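Local coordinates for protein major pepsin inhibitor 3 (Ascaris suum, PDB 1F32) that inhibits the aspartic protease pepsin, as a secreted, disulfide-bonded member of the I33 family of protease inhibitors, at residues F74-C79 against P141-C146. Residues are numbered along the deposited sequence; the frame is centred on the assembly and turned at random.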
ATOM      1  N   PHE A  74      -2.797   2.037   6.168  1.00 17.70           N
ATOM      2  CA  PHE A  74      -2.726   2.074   7.621  1.00 19.08           C
ATOM      3  C   PHE A  74      -1.576   1.141   8.003  1.00 19.35           C
ATOM      4  O   PHE A  74      -1.528  -0.015   7.576  1.00 19.86           O
ATOM      5  CB  PHE A  74      -4.028   1.566   8.245  1.00 17.46           C
ATOM      6  CG  PHE A  74      -5.241   2.415   7.933  1.00 20.11           C
ATOM      7  CD1 PHE A  74      -5.390   3.683   8.495  1.00 21.34           C
ATOM      8  CD2 PHE A  74      -6.249   1.921   7.112  1.00 21.07           C
ATOM      9  CE1 PHE A  74      -6.539   4.453   8.242  1.00 22.59           C
ATOM     10  CE2 PHE A  74      -7.402   2.677   6.850  1.00 23.03           C
ATOM     11  CZ  PHE A  74      -7.541   3.948   7.422  1.00 23.18           C
ATOM     12  N   ASN A  75      -0.649   1.651   8.798  1.00 20.02           N
ATOM     13  CA  ASN A  75       0.503   0.868   9.217  1.00 20.45           C
ATOM     14  C   ASN A  75       0.490   0.623  10.719  1.00 21.47           C
ATOM     15  O   ASN A  75       0.511   1.567  11.505  1.00 21.40           O
ATOM     16  CB  ASN A  75       1.763   1.603   8.801  1.00 21.77           C
ATOM     17  CG  ASN A  75       1.775   1.903   7.323  1.00 22.89           C
ATOM     18  OD1 ASN A  75       1.774   0.989   6.501  1.00 25.47           O
ATOM     19  ND2 ASN A  75       1.757   3.187   6.973  1.00 22.77           N
ATOM     20  N   PHE A  76       0.452  -0.654  11.102  1.00 18.93           N
ATOM     21  CA  PHE A  76       0.420  -1.054  12.506  1.00 20.03           C
ATOM     22  C   PHE A  76       1.707  -1.794  12.832  1.00 18.98           C
ATOM     23  O   PHE A  76       2.524  -2.034  11.955  1.00 18.52           O
ATOM     24  CB  PHE A  76      -0.742  -2.012  12.759  1.00 18.19           C
ATOM     25  CG  PHE A  76      -2.068  -1.507  12.266  1.00 19.96           C
ATOM     26  CD1 PHE A  76      -2.800  -0.587  13.008  1.00 20.07           C
ATOM     27  CD2 PHE A  76      -2.565  -1.934  11.042  1.00 17.54           C
ATOM     28  CE1 PHE A  76      -4.020  -0.095  12.522  1.00 18.64           C
ATOM     29  CE2 PHE A  76      -3.770  -1.456  10.552  1.00 19.57           C
ATOM     30  CZ  PHE A  76      -4.503  -0.532  11.293  1.00 18.82           C
ATOM     31  N   VAL A  77       1.872  -2.147  14.103  1.00 19.38           N
ATOM     32  CA  VAL A  77       3.039  -2.904  14.524  1.00 20.50           C
ATOM     33  C   VAL A  77       2.772  -4.336  14.092  1.00 20.40           C
ATOM     34  O   VAL A  77       1.868  -4.997  14.616  1.00 18.16           O
ATOM     35  CB  VAL A  77       3.226  -2.877  16.055  1.00 20.96           C
ATOM     36  CG1 VAL A  77       4.329  -3.859  16.459  1.00 22.08           C
ATOM     37  CG2 VAL A  77       3.576  -1.477  16.508  1.00 21.37           C
ATOM     38  N   GLY A  78       3.533  -4.805  13.110  1.00 20.03           N
ATOM     39  CA  GLY A  78       3.356  -6.169  12.653  1.00 21.79           C
ATOM     40  C   GLY A  78       2.705  -6.303  11.294  1.00 21.08           C
ATOM     41  O   GLY A  78       2.861  -7.333  10.635  1.00 19.54           O
ATOM     42  N   CYS A  79       1.965  -5.282  10.861  1.00 20.43           N
ATOM     43  CA  CYS A  79       1.321  -5.376   9.560  1.00 18.72           C
ATOM     44  C   CYS A  79       0.777  -4.063   9.010  1.00 19.05           C
ATOM     45  O   CYS A  79       0.720  -3.054   9.722  1.00 16.93           O
ATOM     46  CB  CYS A  79       0.209  -6.422   9.628  1.00 21.98           C
ATOM     47  SG  CYS A  79      -1.452  -5.949  10.223  1.00 20.64           S
ATOM     48  N   PRO A 141      -3.282  -2.701  21.439  1.00 21.10           N
ATOM     49  CA  PRO A 141      -2.443  -3.723  20.818  1.00 20.95           C
ATOM     50  C   PRO A 141      -2.797  -3.606  19.333  1.00 20.12           C
ATOM     51  O   PRO A 141      -3.829  -3.039  18.983  1.00 19.09           O
ATOM     52  CB  PRO A 141      -2.989  -5.007  21.415  1.00 20.73           C
ATOM     53  CG  PRO A 141      -4.443  -4.711  21.510  1.00 20.65           C
ATOM     54  CD  PRO A 141      -4.470  -3.307  22.061  1.00 19.21           C
ATOM     55  N   PRO A 142      -1.956  -4.131  18.443  1.00 20.95           N
ATOM     56  CA  PRO A 142      -2.294  -4.029  17.021  1.00 20.11           C
ATOM     57  C   PRO A 142      -3.529  -4.879  16.692  1.00 19.58           C
ATOM     58  O   PRO A 142      -3.902  -5.786  17.453  1.00 17.82           O
ATOM     59  CB  PRO A 142      -1.022  -4.514  16.324  1.00 22.93           C
ATOM     60  CG  PRO A 142      -0.392  -5.412  17.338  1.00 22.76           C
ATOM     61  CD  PRO A 142      -0.618  -4.712  18.639  1.00 23.08           C
ATOM     62  N   PRO A 143      -4.211  -4.567  15.577  1.00 17.65           N
ATOM     63  CA  PRO A 143      -5.396  -5.340  15.201  1.00 18.73           C
ATOM     64  C   PRO A 143      -5.027  -6.817  15.218  1.00 19.51           C
ATOM     65  O   PRO A 143      -3.901  -7.181  14.869  1.00 19.59           O
ATOM     66  CB  PRO A 143      -5.716  -4.830  13.794  1.00 17.60           C
ATOM     67  CG  PRO A 143      -5.283  -3.394  13.859  1.00 16.20           C
ATOM     68  CD  PRO A 143      -3.959  -3.464  14.630  1.00 15.62           C
ATOM     69  N   SER A 144      -5.965  -7.664  15.622  1.00 20.43           N
ATOM     70  CA  SER A 144      -5.680  -9.092  15.694  1.00 24.55           C
ATOM     71  C   SER A 144      -5.280  -9.681  14.347  1.00 24.87           C
ATOM     72  O   SER A 144      -4.535 -10.659  14.295  1.00 24.29           O
ATOM     73  CB  SER A 144      -6.882  -9.853  16.262  1.00 26.98           C
ATOM     74  OG  SER A 144      -8.010  -9.743  15.412  1.00 28.70           O
ATOM     75  N   PHE A 145      -5.746  -9.081  13.255  1.00 25.25           N
ATOM     76  CA  PHE A 145      -5.399  -9.609  11.947  1.00 24.10           C
ATOM     77  C   PHE A 145      -3.923  -9.443  11.588  1.00 23.68           C
ATOM     78  O   PHE A 145      -3.457  -9.993  10.591  1.00 24.55           O
ATOM     79  CB  PHE A 145      -6.305  -9.020  10.851  1.00 24.32           C
ATOM     80  CG  PHE A 145      -6.274  -7.513  10.742  1.00 24.43           C
ATOM     81  CD1 PHE A 145      -5.101  -6.837  10.430  1.00 22.25           C
ATOM     82  CD2 PHE A 145      -7.448  -6.780  10.887  1.00 23.14           C
ATOM     83  CE1 PHE A 145      -5.092  -5.453  10.261  1.00 22.50           C
ATOM     84  CE2 PHE A 145      -7.454  -5.400  10.719  1.00 23.67           C
ATOM     85  CZ  PHE A 145      -6.273  -4.733  10.405  1.00 22.78           C
ATOM     86  N   CYS A 146      -3.182  -8.699  12.401  1.00 22.65           N
ATOM     87  CA  CYS A 146      -1.760  -8.515  12.153  1.00 22.76           C
ATOM     88  C   CYS A 146      -0.983  -9.781  12.526  1.00 25.46           C
ATOM     89  O   CYS A 146       0.194  -9.899  12.215  1.00 23.95           O
ATOM     90  CB  CYS A 146      -1.222  -7.346  12.970  1.00 25.37           C
ATOM     91  SG  CYS A 146      -1.272  -5.675  12.226  1.00 23.02           S
TER
HETATM   92  O   HOH W   1       2.983  -9.652  12.199  1.00 24.03           O
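The disulfide between Cys-79 and Cys-146 ties the C-terminal tail of the chain to the hairpin turn between strands 72-76 and 79-82, in the five-stranded antiparallel sheet, on the side where helix 98-116 packs. Its two SG atoms are 2.0 Å apart with a CB-SG-SG-CB torsion of -77°, and the bridge lies beside Phe-76 and Phe-145, with Pro-143 touching both rings. The Pro-143 ring crosses Phe-76 at about a right angle: CG stands over the centre of the aromatic face, 3.7 Å from the centroid, a CH-pi contact, while CD lies over the CG-CD1 side, 3.5 Å from Phe-76 CD1. Within its own segment, Pro-143 CB lies over one face of the Phe-145 ring. Phe-145 has CG between the backbone N and the carbonyl carbon (chi1 58°); its ring turns an edge to the bridge, with Cys-79 SG near the ring plane and 3.7 Å from CE1. On the other half-cystine, Cys-146 SG approaches the Phe-76 ring obliquely and sits 3.7 Å from Phe-76 CB. Phe-107 of the helix adds an edge-to-face contact to Phe-76. At the turn, Pro-142 CB rests 3.4 Å from Val-77 O, and one water donates to both Gly-78 O and Cys-146 O, at 2.8 Å each. The covalent bond thus fixes the tail against the turn beside apolar and sulfur-aromatic contacts, and water, not a direct hydrogen bond, links the two backbones.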